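Local coordinates for CdiA-CT toxin, Conserved domain protein (Yersinia pseudotuberculosis serotype O:3, PDB 4ZQU), which probably acts as the nuclease toxin domain of a contact-dependent growth inhibition system, with a restriction endonuclease-like (PDDEXK-type) fold, and is bound by its cognate immunity protein, at residues Pro2-Val7 with Gly14-Pro19; Phe21-Tyr26 with Val34-Ser39; Gln43-Leu48 with Val94-Ala99; Ser57-Ile62 with Ile108-Asn113. All coordinates share one frame; numbering follows the deposited sequence.

Interaction 1: Pro2-Val7 with Gly14-Pro19; sequences PWEDYV and GSRLPP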
loop_
_atom_site.group_PDB
_atom_site.type_symbol
_atom_site.label_atom_id
_atom_site.label_comp_id
_atom_site.label_asym_id
_atom_site.label_seq_id
_atom_site.Cartn_x
_atom_site.Cartn_y
_atom_site.Cartn_z
ATOM N N PRO A 2 -2.571 -14.214 18.392
ATOM C CA PRO A 2 -1.325 -13.904 17.682
ATOM C C PRO A 2 -0.889 -12.457 17.899
ATOM O O PRO A 2 -1.736 -11.584 18.085
ATOM C CB PRO A 2 -1.685 -14.158 16.217
ATOM C CG PRO A 2 -2.777 -15.169 16.274
ATOM C CD PRO A 2 -3.572 -14.830 17.501
ATOM N N TRP A 3 0.419 -12.219 17.890
ATOM C CA TRP A 3 0.958 -10.892 18.165
ATOM C C TRP A 3 0.410 -9.845 17.203
ATOM O O TRP A 3 0.051 -8.745 17.617
ATOM C CB TRP A 3 2.488 -10.912 18.100
ATOM C CG TRP A 3 3.117 -9.561 18.296
ATOM C CD1 TRP A 3 3.859 -8.862 17.388
ATOM C CD2 TRP A 3 3.049 -8.745 19.472
ATOM N NE1 TRP A 3 4.262 -7.666 17.928
ATOM C CE2 TRP A 3 3.779 -7.569 19.205
ATOM C CE3 TRP A 3 2.447 -8.894 20.724
ATOM C CZ2 TRP A 3 3.920 -6.550 20.146
ATOM C CZ3 TRP A 3 2.589 -7.881 21.656
ATOM C CH2 TRP A 3 3.319 -6.724 21.360
ATOM N N GLU A 4 0.336 -10.200 15.924
ATOM C CA GLU A 4 -0.126 -9.278 14.894
ATOM C C GLU A 4 -1.561 -8.835 15.158
ATOM O O GLU A 4 -1.914 -7.681 14.924
ATOM C CB GLU A 4 -0.013 -9.922 13.509
ATOM C CG GLU A 4 -0.162 -8.942 12.353
ATOM C CD GLU A 4 0.261 -9.532 11.018
ATOM O OE1 GLU A 4 0.573 -10.742 10.968
ATOM O OE2 GLU A 4 0.286 -8.782 10.019
ATOM N N ASP A 5 -2.378 -9.755 15.658
ATOM C CA ASP A 5 -3.773 -9.457 15.959
ATOM C C ASP A 5 -3.902 -8.645 17.242
ATOM O O ASP A 5 -4.752 -7.758 17.345
ATOM C CB ASP A 5 -4.579 -10.752 16.065
ATOM C CG ASP A 5 -4.638 -11.504 14.753
ATOM O OD1 ASP A 5 -5.603 -11.293 13.989
ATOM O OD2 ASP A 5 -3.714 -12.296 14.475
ATOM N N TYR A 6 -3.052 -8.958 18.214
ATOM C CA TYR A 6 -3.017 -8.235 19.479
ATOM C C TYR A 6 -2.664 -6.765 19.267
ATOM O O TYR A 6 -3.214 -5.880 19.926
ATOM C CB TYR A 6 -2.016 -8.891 20.433
ATOM C CG TYR A 6 -1.815 -8.136 21.723
ATOM C CD1 TYR A 6 -2.666 -8.330 22.800
ATOM C CD2 TYR A 6 -0.772 -7.228 21.865
ATOM C CE1 TYR A 6 -2.486 -7.641 23.983
ATOM C CE2 TYR A 6 -0.585 -6.533 23.043
ATOM C CZ TYR A 6 -1.445 -6.744 24.099
ATOM O OH TYR A 6 -1.264 -6.056 25.277
ATOM N N VAL A 7 -1.740 -6.514 18.346
ATOM C CA VAL A 7 -1.355 -5.155 17.990
ATOM C C VAL A 7 -2.564 -4.380 17.465
ATOM O O VAL A 7 -2.704 -3.184 17.712
ATOM C CB VAL A 7 -0.219 -5.155 16.937
ATOM C CG1 VAL A 7 0.030 -3.755 16.393
ATOM C CG2 VAL A 7 1.057 -5.729 17.539
ATOM N N GLY A 14 -10.163 -0.841 10.732
ATOM C CA GLY A 14 -9.832 -0.631 9.335
ATOM C C GLY A 14 -8.355 -0.380 9.106
ATOM O O GLY A 14 -7.934 -0.104 7.983
ATOM N N SER A 15 -7.564 -0.482 10.170
ATOM C CA SER A 15 -6.132 -0.216 10.089
ATOM C C SER A 15 -5.351 -1.381 9.499
ATOM O O SER A 15 -4.307 -1.179 8.882
ATOM C CB SER A 15 -5.573 0.123 11.473
ATOM O OG SER A 15 -6.058 1.374 11.924
ATOM N N ARG A 16 -5.854 -2.596 9.694
ATOM C CA ARG A 16 -5.153 -3.794 9.240
ATOM C C ARG A 16 -4.976 -3.840 7.728
ATOM O O ARG A 16 -5.946 -3.809 6.969
ATOM C CB ARG A 16 -5.882 -5.055 9.697
ATOM C CG ARG A 16 -5.237 -6.329 9.185
ATOM C CD ARG A 16 -3.999 -6.678 9.983
ATOM N NE ARG A 16 -4.327 -7.536 11.115
ATOM C CZ ARG A 16 -3.883 -8.780 11.262
ATOM N NH1 ARG A 16 -3.076 -9.309 10.353
ATOM N NH2 ARG A 16 -4.239 -9.492 12.321
ATOM N N LEU A 17 -3.719 -3.916 7.305
ATOM C CA LEU A 17 -3.378 -4.071 5.900
ATOM C C LEU A 17 -3.455 -5.537 5.499
ATOM O O LEU A 17 -3.281 -6.419 6.341
ATOM C CB LEU A 17 -1.979 -3.517 5.633
ATOM C CG LEU A 17 -1.829 -2.003 5.768
ATOM C CD1 LEU A 17 -0.364 -1.634 5.850
ATOM C CD2 LEU A 17 -2.493 -1.310 4.595
ATOM N N PRO A 18 -3.723 -5.805 4.210
ATOM C CA PRO A 18 -3.750 -7.188 3.724
ATOM C C PRO A 18 -2.396 -7.859 3.922
ATOM O O PRO A 18 -1.375 -7.171 3.886
ATOM C CB PRO A 18 -4.087 -7.035 2.236
ATOM C CG PRO A 18 -3.677 -5.640 1.894
ATOM C CD PRO A 18 -3.969 -4.839 3.125
ATOM N N PRO A 19 -2.390 -9.183 4.137
ATOM C CA PRO A 19 -1.190 -9.946 4.493
ATOM C C PRO A 19 0.020 -9.652 3.609
ATOM O O PRO A 19 -0.127 -9.389 2.414
ATOM C CB PRO A 19 -1.643 -11.396 4.321
ATOM C CG PRO A 19 -3.094 -11.352 4.607
ATOM C CD PRO A 19 -3.577 -10.049 4.042
#
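A surface salt-bridge network joins the N-terminal helix 3-9 to the loop that follows it: the guanidinium of Arg16 reaches back to the carboxylates of Glu4 and Asp5, although the nearest CA atoms, those of Asp5 and Arg16, are 8.9 Å apart. The arginine chain folds twice on the way, with bends at chi2 (78°) and chi3 (90°), and these turn its end toward the first turn of the helix. The two bridges differ in kind. Asp5 OD1 lies 2.8 Å from Arg16 NH2, at the edge of the guanidinium and near its plane, while the carboxylate plane itself is turned 64° away. Glu4 instead comes over a face. Its CG sits 3.6 Å from Arg16 NH1 and covers the rim of the flat group, and its OE2 stands 3.4 Å from the same NH1, well out of the guanidinium plane, so this attraction is of charges alone. Adjacent helix residues thus hold one cation from two sides, edge and face. Arg16 also packs on Tyr26 and on Ser87 of the CdiI chain, so the network borders the toxin-immunity interface. Behind it, Trp3 and Val7 pin helix 3-9 to strands 33-39 and 85-92, while the backbones of Ser15 and Leu17 are hydrogen-bonded to Phe27 and Asp25 at the edge of the mixed sheet.

Interaction 2: Phe21-Tyr26 with Val34-Ser39; sequences FKTYDY and VVSAKS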
loop_
_atom_site.group_PDB
_atom_site.type_symbol
_atom_site.label_atom_id
_atom_site.label_comp_id
_atom_site.label_asym_id
_atom_site.label_seq_id
_atom_site.Cartn_x
_atom_site.Cartn_y
_atom_site.Cartn_z
ATOM N N PHE A 21 2.013 -7.131 3.351
ATOM C CA PHE A 21 2.134 -5.810 2.745
ATOM C C PHE A 21 3.497 -5.220 3.083
ATOM O O PHE A 21 3.601 -4.309 3.912
ATOM C CB PHE A 21 1.023 -4.875 3.222
ATOM C CG PHE A 21 0.752 -3.736 2.283
ATOM C CD1 PHE A 21 -0.315 -3.794 1.403
ATOM C CD2 PHE A 21 1.569 -2.614 2.267
ATOM C CE1 PHE A 21 -0.571 -2.755 0.533
ATOM C CE2 PHE A 21 1.318 -1.568 1.397
ATOM C CZ PHE A 21 0.246 -1.640 0.529
ATOM N N LYS A 22 4.532 -5.736 2.425
ATOM C CA LYS A 22 5.912 -5.443 2.793
ATOM C C LYS A 22 6.119 -5.755 4.272
ATOM O O LYS A 22 5.940 -6.892 4.715
ATOM C CB LYS A 22 6.272 -3.985 2.500
ATOM C CG LYS A 22 6.390 -3.651 1.024
ATOM C CD LYS A 22 7.852 -3.627 0.602
ATOM C CE LYS A 22 8.158 -2.460 -0.324
ATOM N NZ LYS A 22 8.698 -2.942 -1.625
ATOM N N THR A 23 6.473 -4.728 5.032
ATOM C CA THR A 23 6.720 -4.875 6.457
ATOM C C THR A 23 5.582 -4.267 7.279
ATOM O O THR A 23 5.483 -4.504 8.481
ATOM C CB THR A 23 8.048 -4.219 6.845
ATOM O OG1 THR A 23 8.286 -4.397 8.245
ATOM C CG2 THR A 23 8.006 -2.737 6.523
ATOM N N TYR A 24 4.721 -3.495 6.623
ATOM C CA TYR A 24 3.638 -2.799 7.311
ATOM C C TYR A 24 2.427 -3.701 7.521
ATOM O O TYR A 24 1.895 -4.277 6.571
ATOM C CB TYR A 24 3.225 -1.548 6.534
ATOM C CG TYR A 24 4.330 -0.527 6.381
ATOM C CD1 TYR A 24 5.339 -0.418 7.330
ATOM C CD2 TYR A 24 4.368 0.320 5.283
ATOM C CE1 TYR A 24 6.354 0.511 7.192
ATOM C CE2 TYR A 24 5.379 1.254 5.136
ATOM C CZ TYR A 24 6.369 1.344 6.093
ATOM O OH TYR A 24 7.378 2.271 5.954
ATOM N N ASP A 25 1.995 -3.815 8.772
ATOM C CA ASP A 25 0.859 -4.661 9.115
ATOM C C ASP A 25 -0.386 -3.819 9.366
ATOM O O ASP A 25 -1.501 -4.233 9.052
ATOM C CB ASP A 25 1.189 -5.515 10.339
ATOM C CG ASP A 25 2.409 -6.392 10.119
ATOM O OD1 ASP A 25 2.530 -6.983 9.026
ATOM O OD2 ASP A 25 3.253 -6.486 11.032
ATOM N N TYR A 26 -0.186 -2.631 9.926
ATOM C CA TYR A 26 -1.290 -1.719 10.200
ATOM C C TYR A 26 -1.039 -0.334 9.628
ATOM O O TYR A 26 0.102 0.115 9.529
ATOM C CB TYR A 26 -1.540 -1.615 11.702
ATOM C CG TYR A 26 -2.062 -2.889 12.303
ATOM C CD1 TYR A 26 -3.421 -3.162 12.321
ATOM C CD2 TYR A 26 -1.195 -3.828 12.844
ATOM C CE1 TYR A 26 -3.906 -4.333 12.861
ATOM C CE2 TYR A 26 -1.670 -5.003 13.389
ATOM C CZ TYR A 26 -3.027 -5.250 13.393
ATOM O OH TYR A 26 -3.507 -6.417 13.937
ATOM N N VAL A 34 2.059 4.335 10.438
ATOM C CA VAL A 34 2.187 2.928 10.069
ATOM C C VAL A 34 2.790 2.123 11.214
ATOM O O VAL A 34 3.630 2.618 11.966
ATOM C CB VAL A 34 3.047 2.723 8.800
ATOM C CG1 VAL A 34 2.435 3.441 7.622
ATOM C CG2 VAL A 34 4.469 3.192 9.024
ATOM N N VAL A 35 2.343 0.881 11.345
ATOM C CA VAL A 35 2.844 -0.001 12.384
ATOM C C VAL A 35 3.279 -1.336 11.797
ATOM O O VAL A 35 2.536 -1.969 11.046
ATOM C CB VAL A 35 1.787 -0.252 13.476
ATOM C CG1 VAL A 35 2.299 -1.262 14.491
ATOM C CG2 VAL A 35 1.409 1.048 14.163
ATOM N N SER A 36 4.493 -1.756 12.134
ATOM C CA SER A 36 4.966 -3.084 11.770
ATOM C C SER A 36 5.030 -3.976 13.004
ATOM O O SER A 36 5.770 -3.691 13.946
ATOM C CB SER A 36 6.334 -3.013 11.103
ATOM O OG SER A 36 6.761 -4.309 10.723
ATOM N N ALA A 37 4.245 -5.050 12.992
ATOM C CA ALA A 37 4.181 -5.979 14.114
ATOM C C ALA A 37 5.170 -7.121 13.937
ATOM O O ALA A 37 4.943 -8.034 13.143
ATOM C CB ALA A 37 2.765 -6.524 14.272
ATOM N N LYS A 38 6.269 -7.063 14.681
ATOM C CA LYS A 38 7.275 -8.116 14.647
ATOM C C LYS A 38 7.276 -8.880 15.965
ATOM O O LYS A 38 7.131 -8.290 17.033
ATOM C CB LYS A 38 8.661 -7.527 14.365
ATOM C CG LYS A 38 9.776 -8.566 14.259
ATOM C CD LYS A 38 11.124 -7.928 13.939
ATOM C CE LYS A 38 12.248 -8.953 14.016
ATOM N NZ LYS A 38 12.075 -10.053 13.028
ATOM N N SER A 39 7.436 -10.196 15.888
ATOM C CA SER A 39 7.423 -11.027 17.085
ATOM C C SER A 39 8.555 -12.043 17.089
ATOM O O SER A 39 8.870 -12.648 16.067
ATOM C CB SER A 39 6.083 -11.752 17.216
ATOM O OG SER A 39 6.070 -12.591 18.360
#
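Asp25 carries its CG beside the backbone N (chi1 -58°), and Ser36 turns OG away from its own N (chi1 -178°); the first torsion sends a carboxylate to the strand backbone, the second a hydroxyl to the loop backbone. Asp25 OD2 accepts the N-H of Ala37 at 2.6 Å, met on the anti side of the carboxylate, and also touches Ala37 CB. Ser36 OG in turn donates to Thr23 O at 2.6 Å, tilted from the carbonyl plane. Next to these two side-chain bonds, at Val35, the backbones form a classic beta bulge: Asp25 N and Tyr26 N both donate to Val35 O, each at 3.0 Å and in the carbonyl plane, and Val35 N returns a nearly straight bond to Tyr26 O. The bulge marks where the type II' turn of Phe21-Tyr24 gives way to strand 26-27, the antiparallel edge of the four-stranded mixed sheet. Tyr26 and Val35 meet CB to CB on one face of that sheet, the face covered by Val7 of helix 3-9. Val34 CG2 lies over the face of the Tyr24 ring in a CH-pi contact, 4.0 Å from its centroid. The Tyr24 hydroxyl reaches further, to a hydrogen bond with Thr65 O, and the ring also meets Phe68.

Interaction 3: Gln43-Leu48 with Val94-Ala99; sequences QTMAKL and VNTTKA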
loop_
_atom_site.group_PDB
_atom_site.type_symbol
_atom_site.label_atom_id
_atom_site.label_comp_id
_atom_site.label_asym_id
_atom_site.label_seq_id
_atom_site.Cartn_x
_atom_site.Cartn_y
_atom_site.Cartn_z
ATOM N N GLN A 43 11.660 -20.014 20.827
ATOM C CA GLN A 43 12.481 -20.877 19.989
ATOM C C GLN A 43 13.379 -20.076 19.054
ATOM O O GLN A 43 14.569 -20.370 18.925
ATOM C CB GLN A 43 11.597 -21.827 19.183
ATOM C CG GLN A 43 10.835 -22.821 20.038
ATOM C CD GLN A 43 11.744 -23.801 20.757
ATOM O OE1 GLN A 43 12.039 -23.639 21.942
ATOM N NE2 GLN A 43 12.192 -24.826 20.040
ATOM N N THR A 44 12.803 -19.067 18.405
ATOM C CA THR A 44 13.549 -18.218 17.481
ATOM C C THR A 44 14.573 -17.366 18.229
ATOM O O THR A 44 15.676 -17.123 17.734
ATOM C CB THR A 44 12.605 -17.303 16.677
ATOM O OG1 THR A 44 11.585 -18.095 16.058
ATOM C CG2 THR A 44 13.371 -16.549 15.602
ATOM N N MET A 45 14.203 -16.919 19.425
ATOM C CA MET A 45 15.111 -16.154 20.272
ATOM C C MET A 45 16.288 -17.022 20.707
ATOM O O MET A 45 17.423 -16.554 20.793
ATOM C CB MET A 45 14.372 -15.601 21.494
ATOM C CG MET A 45 15.220 -14.692 22.366
ATOM S SD MET A 45 15.794 -13.229 21.480
ATOM C CE MET A 45 14.323 -12.216 21.503
ATOM N N ALA A 46 16.008 -18.293 20.974
ATOM C CA ALA A 46 17.047 -19.249 21.323
ATOM C C ALA A 46 17.925 -19.561 20.115
ATOM O O ALA A 46 19.132 -19.765 20.252
ATOM C CB ALA A 46 16.432 -20.523 21.873
ATOM N N LYS A 47 17.312 -19.593 18.936
ATOM C CA LYS A 47 18.024 -19.931 17.707
ATOM C C LYS A 47 19.028 -18.846 17.317
ATOM O O LYS A 47 20.140 -19.146 16.881
ATOM C CB LYS A 47 17.035 -20.169 16.573
ATOM N N LEU A 48 18.630 -17.587 17.477
ATOM C CA LEU A 48 19.508 -16.460 17.180
ATOM C C LEU A 48 20.433 -16.172 18.359
ATOM O O LEU A 48 20.418 -15.077 18.921
ATOM C CB LEU A 48 18.687 -15.217 16.835
ATOM C CG LEU A 48 17.772 -15.346 15.616
ATOM C CD1 LEU A 48 16.960 -14.079 15.422
ATOM C CD2 LEU A 48 18.584 -15.655 14.374
ATOM N N VAL A 94 10.578 -14.406 27.398
ATOM C CA VAL A 94 11.182 -14.318 28.722
ATOM C C VAL A 94 12.613 -14.844 28.750
ATOM O O VAL A 94 13.407 -14.448 29.603
ATOM C CB VAL A 94 10.346 -15.088 29.762
ATOM C CG1 VAL A 94 8.979 -14.442 29.921
ATOM C CG2 VAL A 94 10.204 -16.547 29.354
ATOM N N ASN A 95 12.944 -15.730 27.813
ATOM C CA ASN A 95 14.278 -16.324 27.769
ATOM C C ASN A 95 15.285 -15.438 27.040
ATOM O O ASN A 95 16.378 -15.887 26.689
ATOM C CB ASN A 95 14.230 -17.708 27.113
ATOM C CG ASN A 95 13.877 -17.646 25.636
ATOM O OD1 ASN A 95 13.086 -16.806 25.211
ATOM N ND2 ASN A 95 14.464 -18.541 24.849
ATOM N N THR A 96 14.910 -14.183 26.812
ATOM C CA THR A 96 15.810 -13.210 26.208
ATOM C C THR A 96 16.958 -12.904 27.162
ATOM O O THR A 96 16.741 -12.412 28.270
ATOM C CB THR A 96 15.077 -11.904 25.847
ATOM O OG1 THR A 96 13.982 -12.192 24.966
ATOM C CG2 THR A 96 16.028 -10.925 25.174
ATOM N N THR A 97 18.179 -13.206 26.734
ATOM C CA THR A 97 19.346 -13.017 27.583
ATOM C C THR A 97 19.784 -11.560 27.599
ATOM O O THR A 97 19.384 -10.771 26.742
ATOM C CB THR A 97 20.524 -13.888 27.125
ATOM O OG1 THR A 97 21.054 -13.368 25.902
ATOM C CG2 THR A 97 20.073 -15.319 26.905
ATOM N N LYS A 98 20.607 -11.214 28.583
ATOM C CA LYS A 98 21.145 -9.865 28.717
ATOM C C LYS A 98 21.891 -9.459 27.457
ATOM O O LYS A 98 21.770 -8.328 26.988
ATOM C CB LYS A 98 22.070 -9.783 29.933
ATOM C CG LYS A 98 21.457 -10.351 31.204
ATOM C CD LYS A 98 22.508 -10.603 32.269
ATOM C CE LYS A 98 23.181 -9.314 32.693
ATOM N NZ LYS A 98 24.191 -9.559 33.760
ATOM N N ALA A 99 22.657 -10.398 26.909
ATOM C CA ALA A 99 23.392 -10.171 25.672
ATOM C C ALA A 99 22.444 -9.869 24.517
ATOM O O ALA A 99 22.778 -9.110 23.609
ATOM C CB ALA A 99 24.255 -11.375 25.345
#
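The last turn of helix 42-47 runs past the loop that opens helix 98-113, and the two backbones come closest at Met45 and Thr96, with 6.7 Å between their CA atoms. Residues 43-47 are helical and Leu48 is the first to leave helical backbone angles; on the other side Val94-Thr96 form an irregular link and Thr97 is the N-cap of the long helix. Met45 carries the contact. With CG anti to the backbone N (chi1 -175°) and the chain then bent at both later torsions, its thioether curls round the hydroxyl of Thr96: CE approaches Thr96 OG1 to 3.5 Å and CG to 3.8 Å. This is van der Waals contact, and the hydroxyl is itself hydrogen-bonded to Pro93 O. The beginning of helix 98-113 fits a capping box, in which the Thr97 side chain caps a backbone N further along and Gln100 OE1 accepts from Thr97 N. The Gln100 amide also donates to Met45 O, tying the capped helix to the carbonyl end of the shorter one. Asn95 lies alongside, its side chain running counter to that of Met45. Its OD1 is 4.1 Å from Met45 CB, and its ND2 sits at the same distance from Ala46 CB while donating to Thr42 O, at the start of helix 42-47. Met45, buried, packs further against Leu40 and Pro93 and against Val54 of helix 53-66.

Interaction 4: Ser57-Ile62 with Ile108-Asn113; sequences SIKKNI and IEYGKN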
loop_
_atom_site.group_PDB
_atom_site.type_symbol
_atom_site.label_atom_id
_atom_site.label_comp_id
_atom_site.label_asym_id
_atom_site.label_seq_id
_atom_site.Cartn_x
_atom_site.Cartn_y
_atom_site.Cartn_z
ATOM N N SER A 57 18.157 -9.258 12.598
ATOM C CA SER A 57 16.756 -9.539 12.299
ATOM C C SER A 57 15.889 -8.295 12.435
ATOM O O SER A 57 15.037 -8.024 11.588
ATOM C CB SER A 57 16.226 -10.638 13.218
ATOM O OG SER A 57 14.848 -10.868 12.984
ATOM N N ILE A 58 16.118 -7.541 13.503
ATOM C CA ILE A 58 15.362 -6.322 13.759
ATOM C C ILE A 58 15.772 -5.210 12.804
ATOM O O ILE A 58 14.923 -4.540 12.219
ATOM C CB ILE A 58 15.548 -5.838 15.206
ATOM C CG1 ILE A 58 15.240 -6.970 16.188
ATOM C CG2 ILE A 58 14.665 -4.633 15.476
ATOM C CD1 ILE A 58 15.474 -6.603 17.638
ATOM N N LYS A 59 17.079 -5.019 12.652
ATOM C CA LYS A 59 17.607 -4.028 11.724
ATOM C C LYS A 59 17.105 -4.284 10.310
ATOM O O LYS A 59 16.845 -3.351 9.551
ATOM C CB LYS A 59 19.133 -4.034 11.741
ATOM C CG LYS A 59 19.750 -2.866 11.008
ATOM C CD LYS A 59 20.988 -3.270 10.234
ATOM C CE LYS A 59 21.413 -2.161 9.286
ATOM N NZ LYS A 59 22.270 -2.671 8.184
ATOM N N LYS A 60 16.974 -5.560 9.964
ATOM C CA LYS A 60 16.485 -5.952 8.654
ATOM C C LYS A 60 15.068 -5.429 8.460
ATOM O O LYS A 60 14.706 -4.972 7.377
ATOM C CB LYS A 60 16.530 -7.473 8.498
ATOM C CG LYS A 60 15.854 -8.007 7.250
ATOM C CD LYS A 60 16.377 -9.392 6.902
ATOM C CE LYS A 60 15.277 -10.438 7.007
ATOM N NZ LYS A 60 14.939 -11.044 5.687
ATOM N N ASN A 61 14.272 -5.483 9.523
ATOM C CA ASN A 61 12.916 -4.959 9.479
ATOM C C ASN A 61 12.906 -3.437 9.454
ATOM O O ASN A 61 12.182 -2.832 8.668
ATOM C CB ASN A 61 12.104 -5.464 10.671
ATOM C CG ASN A 61 10.646 -5.044 10.603
ATOM O OD1 ASN A 61 10.303 -3.896 10.883
ATOM N ND2 ASN A 61 9.778 -5.978 10.233
ATOM N N ILE A 62 13.714 -2.828 10.320
ATOM C CA ILE A 62 13.805 -1.373 10.421
ATOM C C ILE A 62 14.125 -0.714 9.085
ATOM O O ILE A 62 13.498 0.274 8.704
ATOM C CB ILE A 62 14.878 -0.953 11.444
ATOM C CG1 ILE A 62 14.476 -1.394 12.849
ATOM C CG2 ILE A 62 15.095 0.553 11.411
ATOM C CD1 ILE A 62 15.495 -1.046 13.903
ATOM N N ILE A 108 16.841 -0.541 18.788
ATOM C CA ILE A 108 15.919 0.518 19.180
ATOM C C ILE A 108 16.509 1.880 18.849
ATOM O O ILE A 108 15.843 2.745 18.278
ATOM C CB ILE A 108 15.593 0.460 20.683
ATOM C CG1 ILE A 108 14.712 -0.751 20.994
ATOM C CG2 ILE A 108 14.910 1.741 21.135
ATOM C CD1 ILE A 108 14.408 -0.916 22.470
ATOM N N GLU A 109 17.775 2.060 19.207
ATOM C CA GLU A 109 18.447 3.333 18.996
ATOM C C GLU A 109 18.801 3.517 17.528
ATOM O O GLU A 109 18.764 4.632 17.012
ATOM C CB GLU A 109 19.703 3.432 19.868
ATOM C CG GLU A 109 20.345 4.812 19.879
ATOM C CD GLU A 109 19.603 5.781 20.778
ATOM O OE1 GLU A 109 18.603 5.366 21.402
ATOM O OE2 GLU A 109 20.015 6.954 20.867
ATOM N N TYR A 110 19.148 2.421 16.863
ATOM C CA TYR A 110 19.383 2.459 15.426
ATOM C C TYR A 110 18.135 2.934 14.691
ATOM O O TYR A 110 18.196 3.858 13.881
ATOM C CB TYR A 110 19.806 1.086 14.900
ATOM C CG TYR A 110 19.854 1.017 13.391
ATOM C CD1 TYR A 110 20.927 1.546 12.689
ATOM C CD2 TYR A 110 18.819 0.434 12.670
ATOM C CE1 TYR A 110 20.972 1.493 11.307
ATOM C CE2 TYR A 110 18.853 0.380 11.291
ATOM C CZ TYR A 110 19.933 0.906 10.615
ATOM O OH TYR A 110 19.969 0.848 9.241
ATOM N N GLY A 111 17.005 2.299 14.988
ATOM C CA GLY A 111 15.740 2.652 14.372
ATOM C C GLY A 111 15.353 4.100 14.605
ATOM O O GLY A 111 14.814 4.753 13.713
ATOM N N LYS A 112 15.634 4.607 15.802
ATOM C CA LYS A 112 15.224 5.958 16.180
ATOM C C LYS A 112 15.919 7.009 15.319
ATOM O O LYS A 112 15.302 7.985 14.893
ATOM C CB LYS A 112 15.505 6.212 17.665
ATOM C CG LYS A 112 15.719 7.679 18.033
ATOM C CD LYS A 112 15.921 7.874 19.537
ATOM C CE LYS A 112 15.227 6.790 20.350
ATOM N NZ LYS A 112 15.590 6.846 21.792
ATOM N N ASN A 113 17.203 6.795 15.056
ATOM C CA ASN A 113 17.955 7.675 14.175
ATOM C C ASN A 113 17.665 7.375 12.705
ATOM O O ASN A 113 18.026 8.150 11.820
ATOM C CB ASN A 113 19.451 7.560 14.463
ATOM C CG ASN A 113 19.811 8.012 15.867
ATOM O OD1 ASN A 113 19.394 9.082 16.314
ATOM N ND2 ASN A 113 20.595 7.198 16.569
#
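Tyr110 meets the aliphatic part of Lys59, the two side chains crossing obliquely: Lys59 CG is 3.4 Å from Tyr110 CE2, and further out Lys59 CE comes within 3.3 Å of Tyr110 OH. Having its CG anti to the backbone N (chi1 171°), the tyrosine projects from helix 98-113 to helix 53-66. On the same ring, Ile62 CD1 lies at the edge, in the ring plane, while its CG2 approaches Tyr110 CE2 to 3.8 Å. The isoleucine also reaches Gly111, whose CA is 3.7 Å from Ile62 CG2 and just as far from CD1. Lacking a side chain, Gly111 lets both branches of the isoleucine rest directly on the helix backbone, and here the nearest CA atoms, those of Ile62 and Gly111, come to 6.0 Å. The local helix axes are nearly parallel, 13° apart in direction, and pass 10.0 Å from each other. This fits two successive beta-alpha-beta crossovers whose helices lie on the same face of the sheet: helix 53-66 lies between strands 33-39 and 85-92 in the chain, helix 98-113 between 85-92 and 117-122. Ile62 and Ile108 pack beneath on Val118 of the last strand. The polar ends are met outside the two segments. Tyr110 OH is hydrogen-bonded to Asp63 OD1, and Lys59 NZ forms a long, weak ion pair with OD2 of the same carboxylate. The two helices are therefore joined both by close apolar contact, at Ile62 and Gly111, and by a hydrogen bond from Tyr110 of one to Asp63 of the other.

Interaction 2 is the buried one, about 5 Å from the chain centre (centre to centre), and is built mainly of hydrogen bonds at the edge of the sheet, from backbone and side chains; interaction 1, on the surface beside it, depends on charge. The two touch, Leu17 N lying 2.8 Å from Asp25 O in a probable backbone hydrogen bond. Interactions 3 and 4 both use helix 98-113, the one in the residues leading into it and the other at its end, both partly buried and without hydrogen bonds between their segments; interaction 4 is largely apolar, interaction 3 sets methionine and alanine carbons against polar side-chain atoms bonded elsewhere. Interactions 1 and 4 lie on opposite sides of the chain centre.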